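Local coordinates for Alr2269 protein (Nostoc sp., PDB 3MC9) that probably takes part, through its periplasmic POTRA domains, in the recognition and transport of polypeptides during biogenesis of outer-membrane beta-barrel proteins, at residues I88-G93 with Q102-A107; N106-T111 with S115-S120. All blocks are in the same frame, centred on the assembly; numbering follows the deposited sequence.

Contact 1: residues I88-G93 with Q102-A107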
loop_
_atom_site.group_PDB
_atom_site.type_symbol
_atom_site.label_atom_id
_atom_site.label_comp_id
_atom_site.label_asym_id
_atom_site.label_seq_id
_atom_site.Cartn_x
_atom_site.Cartn_y
_atom_site.Cartn_z
ATOM N N ILE A 88 -14.468 3.069 0.884
ATOM C CA ILE A 88 -15.095 2.727 2.151
ATOM C C ILE A 88 -16.607 2.659 1.975
ATOM O O ILE A 88 -17.182 3.370 1.150
ATOM C CB ILE A 88 -14.690 3.707 3.289
ATOM C CG1 ILE A 88 -15.217 5.122 3.050
ATOM C CG2 ILE A 88 -13.177 3.733 3.438
ATOM C CD1 ILE A 88 -15.032 6.052 4.261
ATOM N N ARG A 89 -17.247 1.762 2.711
ATOM C CA ARG A 89 -18.700 1.710 2.748
ATOM C C ARG A 89 -19.232 2.441 3.968
ATOM O O ARG A 89 -20.327 2.970 3.931
ATOM C CB ARG A 89 -19.199 0.276 2.809
ATOM C CG ARG A 89 -19.210 -0.488 1.502
ATOM C CD ARG A 89 -19.779 -1.899 1.754
ATOM N NE ARG A 89 -21.239 -1.997 1.615
ATOM C CZ ARG A 89 -21.982 -3.006 2.076
ATOM N NH1 ARG A 89 -21.423 -4.011 2.749
ATOM N NH2 ARG A 89 -23.299 -3.014 1.873
ATOM N N THR A 90 -18.489 2.430 5.072
ATOM C CA THR A 90 -18.938 3.143 6.272
ATOM C C THR A 90 -19.289 4.597 5.927
ATOM O O THR A 90 -18.543 5.294 5.234
ATOM C CB THR A 90 -17.908 3.047 7.400
ATOM O OG1 THR A 90 -17.839 1.679 7.845
ATOM C CG2 THR A 90 -18.281 3.942 8.570
ATOM N N GLN A 91 -20.462 5.046 6.364
ATOM C CA GLN A 91 -20.953 6.351 5.917
ATOM C C GLN A 91 -21.900 6.950 6.939
ATOM O O GLN A 91 -22.516 6.220 7.719
ATOM C CB GLN A 91 -21.576 6.256 4.496
ATOM C CG GLN A 91 -23.078 6.209 4.428
ATOM C CD GLN A 91 -23.640 6.133 2.996
ATOM O OE1 GLN A 91 -23.381 5.186 2.265
ATOM N NE2 GLN A 91 -24.450 7.115 2.629
ATOM N N PRO A 92 -21.992 8.297 6.955
ATOM C CA PRO A 92 -22.867 8.962 7.896
ATOM C C PRO A 92 -24.310 8.534 7.656
ATOM O O PRO A 92 -24.740 8.415 6.507
ATOM C CB PRO A 92 -22.671 10.464 7.589
ATOM C CG PRO A 92 -21.907 10.537 6.310
ATOM C CD PRO A 92 -21.196 9.248 6.150
ATOM N N GLY A 93 -25.041 8.275 8.730
ATOM C CA GLY A 93 -26.462 7.951 8.609
ATOM C C GLY A 93 -26.748 6.531 8.138
ATOM O O GLY A 93 -27.860 6.245 7.691
ATOM N N GLN A 102 -12.988 -3.053 9.526
ATOM C CA GLN A 102 -11.773 -3.715 9.076
ATOM C C GLN A 102 -11.722 -3.792 7.542
ATOM O O GLN A 102 -10.718 -3.470 6.935
ATOM C CB GLN A 102 -11.606 -5.114 9.672
ATOM C CG GLN A 102 -10.242 -5.748 9.299
ATOM C CD GLN A 102 -9.070 -4.853 9.675
ATOM O OE1 GLN A 102 -9.024 -4.318 10.783
ATOM N NE2 GLN A 102 -8.132 -4.661 8.746
ATOM N N GLU A 103 -12.820 -4.220 6.939
ATOM C CA GLU A 103 -12.947 -4.315 5.493
ATOM C C GLU A 103 -12.712 -2.959 4.783
ATOM O O GLU A 103 -12.101 -2.905 3.710
ATOM C CB GLU A 103 -14.337 -4.842 5.226
ATOM C CG GLU A 103 -14.655 -5.348 3.888
ATOM C CD GLU A 103 -15.956 -6.132 3.938
ATOM O OE1 GLU A 103 -16.065 -7.102 4.747
ATOM O OE2 GLU A 103 -16.876 -5.769 3.189
ATOM N N ASP A 104 -13.193 -1.871 5.377
ATOM C CA ASP A 104 -12.933 -0.539 4.839
ATOM C C ASP A 104 -11.421 -0.204 4.912
ATOM O O ASP A 104 -10.862 0.378 3.977
ATOM C CB ASP A 104 -13.720 0.527 5.602
ATOM C CG ASP A 104 -15.211 0.546 5.251
ATOM O OD1 ASP A 104 -15.654 -0.122 4.267
ATOM O OD2 ASP A 104 -15.939 1.252 5.984
ATOM N N ILE A 105 -10.794 -0.531 6.046
ATOM C CA ILE A 105 -9.352 -0.376 6.218
ATOM C C ILE A 105 -8.594 -1.134 5.103
ATOM O O ILE A 105 -7.754 -0.528 4.424
ATOM C CB ILE A 105 -8.906 -0.832 7.633
ATOM C CG1 ILE A 105 -9.408 0.175 8.682
ATOM C CG2 ILE A 105 -7.389 -1.018 7.703
ATOM C CD1 ILE A 105 -9.220 -0.236 10.139
ATOM N N ASN A 106 -8.929 -2.413 4.897
ATOM C CA ASN A 106 -8.344 -3.237 3.813
ATOM C C ASN A 106 -8.513 -2.618 2.426
ATOM O O ASN A 106 -7.597 -2.645 1.610
ATOM C CB ASN A 106 -8.953 -4.648 3.784
ATOM C CG ASN A 106 -8.649 -5.443 5.049
ATOM O OD1 ASN A 106 -7.826 -5.018 5.860
ATOM N ND2 ASN A 106 -9.336 -6.579 5.239
ATOM N N ALA A 107 -9.682 -2.047 2.179
ATOM C CA ALA A 107 -9.970 -1.418 0.894
ATOM C C ALA A 107 -9.153 -0.138 0.734
ATOM O O ALA A 107 -8.684 0.167 -0.346
ATOM C CB ALA A 107 -11.453 -1.150 0.756
#
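Asp104 turns its carboxylate onto the backbone of Arg89 and Thr90 by a first torsion of -75°, which sets CG beside its own backbone N and anti to its carbonyl carbon. Thr90 has a similar setting, with chi1 at -67°. This puts OG1 next to its own amide, and the Thr90 hydroxyl and amide can both reach Asp104 OD2.

Three hydrogen bonds hold the pair of segments together. Arg89 N gives an almost straight bond of 2.9 Å to Asp104 OD1, arriving from well above the carboxylate plane. Thr90 N meets Asp104 OD2 at 3.0 Å on its syn side. Thr90 OG1 donates to Asp104 OD2 over 2.7 Å, nearly in line with the C-O bond. The two Thr90 donors come from opposite faces of the carboxylate plane. OD2 is therefore gripped twice and OD1 once, which should fix the rotation of the group. Three donors around a buried carboxylate would be expected to stabilise its negative charge. The Thr90 hydroxyl is also hydrogen-bonded to Thr96 OG1, at the end of strand 95-96.

Ile88 covers the carboxylate stem. Its CB lies 3.8 Å from Asp104 CG, and its CG2 is 3.9 Å from Asp104 CB. The two side chains cross at about a right angle. Phe132 of strand 127-136 touches both of them. Arg89 adds a lighter touch beside its amide bond, with its CB 3.9 Å from Asp104 OD1.

A helix aspartate thus takes up successive backbone amides of a loop. The loop follows helix 78-87 and leads to edge strand 95-96. The bonds tie it to helix 98-110, the second helix of the beta-alpha-alpha-beta-beta POTRA fold.

Contact 2: residues N106-T111 with S115-S120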
loop_
_atom_site.group_PDB
_atom_site.type_symbol
_atom_site.label_atom_id
_atom_site.label_comp_id
_atom_site.label_asym_id
_atom_site.label_seq_id
_atom_site.Cartn_x
_atom_site.Cartn_y
_atom_site.Cartn_z
ATOM N N ASN A 106 -8.929 -2.413 4.897
ATOM C CA ASN A 106 -8.344 -3.237 3.813
ATOM C C ASN A 106 -8.513 -2.618 2.426
ATOM O O ASN A 106 -7.597 -2.645 1.610
ATOM C CB ASN A 106 -8.953 -4.648 3.784
ATOM C CG ASN A 106 -8.649 -5.443 5.049
ATOM O OD1 ASN A 106 -7.826 -5.018 5.860
ATOM N ND2 ASN A 106 -9.336 -6.579 5.239
ATOM N N ALA A 107 -9.682 -2.047 2.179
ATOM C CA ALA A 107 -9.970 -1.418 0.894
ATOM C C ALA A 107 -9.153 -0.138 0.734
ATOM O O ALA A 107 -8.684 0.167 -0.346
ATOM C CB ALA A 107 -11.453 -1.150 0.756
ATOM N N ILE A 108 -8.933 0.590 1.811
ATOM C CA ILE A 108 -8.075 1.768 1.733
ATOM C C ILE A 108 -6.637 1.338 1.355
ATOM O O ILE A 108 -6.011 1.931 0.465
ATOM C CB ILE A 108 -8.137 2.602 3.037
ATOM C CG1 ILE A 108 -9.541 3.200 3.194
ATOM C CG2 ILE A 108 -7.101 3.729 3.027
ATOM C CD1 ILE A 108 -9.893 3.626 4.637
ATOM N N PHE A 109 -6.130 0.296 2.002
ATOM C CA PHE A 109 -4.810 -0.219 1.670
ATOM C C PHE A 109 -4.789 -0.670 0.224
ATOM O O PHE A 109 -3.800 -0.458 -0.478
ATOM C CB PHE A 109 -4.444 -1.425 2.539
ATOM C CG PHE A 109 -3.680 -1.079 3.770
ATOM C CD1 PHE A 109 -2.429 -0.480 3.674
ATOM C CD2 PHE A 109 -4.177 -1.397 5.030
ATOM C CE1 PHE A 109 -1.702 -0.158 4.836
ATOM C CE2 PHE A 109 -3.444 -1.103 6.196
ATOM C CZ PHE A 109 -2.217 -0.471 6.099
ATOM N N GLY A 110 -5.893 -1.299 -0.192
ATOM C CA GLY A 110 -6.058 -1.820 -1.537
ATOM C C GLY A 110 -5.827 -0.790 -2.612
ATOM O O GLY A 110 -5.337 -1.119 -3.663
ATOM N N THR A 111 -6.172 0.465 -2.355
ATOM C CA THR A 111 -5.884 1.529 -3.318
ATOM C C THR A 111 -4.382 1.644 -3.610
ATOM O O THR A 111 -4.001 2.130 -4.658
ATOM C CB THR A 111 -6.361 2.906 -2.822
ATOM O OG1 THR A 111 -5.537 3.344 -1.718
ATOM C CG2 THR A 111 -7.832 2.849 -2.417
ATOM N N SER A 115 0.743 3.863 3.457
ATOM C CA SER A 115 1.622 2.980 4.222
ATOM C C SER A 115 0.957 2.537 5.534
ATOM O O SER A 115 1.264 1.475 6.071
ATOM C CB SER A 115 2.966 3.675 4.505
ATOM O OG SER A 115 2.782 5.014 4.984
ATOM N N ASN A 116 0.040 3.354 6.046
ATOM C CA ASN A 116 -0.708 2.999 7.250
ATOM C C ASN A 116 -2.145 3.504 7.178
ATOM O O ASN A 116 -2.416 4.567 6.623
ATOM C CB ASN A 116 -0.016 3.542 8.513
ATOM C CG ASN A 116 -0.494 2.848 9.797
ATOM O OD1 ASN A 116 -0.580 3.479 10.852
ATOM N ND2 ASN A 116 -0.804 1.548 9.706
ATOM N N VAL A 117 -3.049 2.710 7.743
ATOM C CA VAL A 117 -4.469 2.996 7.773
ATOM C C VAL A 117 -5.060 2.446 9.067
ATOM O O VAL A 117 -4.826 1.286 9.419
ATOM C CB VAL A 117 -5.213 2.298 6.615
ATOM C CG1 VAL A 117 -6.693 2.673 6.648
ATOM C CG2 VAL A 117 -4.579 2.638 5.275
ATOM N N GLN A 118 -5.811 3.278 9.780
ATOM C CA GLN A 118 -6.590 2.798 10.908
ATOM C C GLN A 118 -7.938 3.495 10.994
ATOM O O GLN A 118 -8.128 4.571 10.435
ATOM C CB GLN A 118 -5.811 2.992 12.209
ATOM C CG GLN A 118 -5.284 4.396 12.412
ATOM C CD GLN A 118 -4.409 4.531 13.660
ATOM O OE1 GLN A 118 -4.912 4.717 14.775
ATOM N NE2 GLN A 118 -3.102 4.453 13.473
ATOM N N ALA A 119 -8.859 2.863 11.707
ATOM C CA ALA A 119 -10.154 3.444 12.017
ATOM C C ALA A 119 -10.195 3.767 13.504
ATOM O O ALA A 119 -9.924 2.899 14.358
ATOM C CB ALA A 119 -11.253 2.501 11.661
ATOM N N SER A 120 -10.529 5.020 13.802
ATOM C CA SER A 120 -10.691 5.495 15.169
ATOM C C SER A 120 -12.168 5.923 15.388
ATOM O O SER A 120 -12.606 6.915 14.818
ATOM C CB SER A 120 -9.724 6.660 15.402
ATOM O OG SER A 120 -9.783 7.130 16.738
#
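Ile108 and Phe109 pack on Val117 in an apolar helix-on-sheet contact within a POTRA domain. Helix 98-110 lies over edge strand 114-124 of the mixed sheet. The two elements are consecutive in the chain. Their segments 106-110 and 116-120 run nearly antiparallel, at 156°, and the axes of these segments approach to 8.4 Å. No hydrogen bond joins the segments.

Val117 points at the helix and meets both residues. Its chi1 of -178° sets CG1 anti to the backbone N and CG2 beside that N. Both methyls touch Ile108, and CG2 also covers the Phe109 ring. CG2 sits over the centre of that ring, 3.8 Å from the centroid and only 3° off the ring normal. This is a CH-pi contact over the face. The same methyl touches Ile108 CG2 at 3.6 Å, while Val117 CG1 lies 3.9 Å from Ile108 CD1.

Ile108 carries the packing inward, to Phe132 and Val134 of strand 127-136 and to Val84 of helix 78-87. Phe109 instead lies toward the partly exposed border. Its ring reaches along the start of the strand, where CZ comes within 3.7 Å of Val117 N. At the ring edge, in its plane, Phe109 CE1 meets the carbonyl oxygen Ser115 O at 3.6 Å.

Both contacts use helix 98-110, and their segments share Asn106 and Ala107. Contact 1 is buried and polar: a carboxylate holds two amides and a hydroxyl of a loop without regular structure. Contact 2 is apolar and only partly buried, and joins the C-terminal part of the helix to an edge strand. The two meet in the core, where Ile88 CG2 packs on Ile108 CD1 at 3.5 Å. Ile105, between them on the helix, turns away from the loop of contact 1 and packs on Val117 and Ala119. One helix is thus held to a loop by hydrogen bonds and to the sheet by side-chain packing.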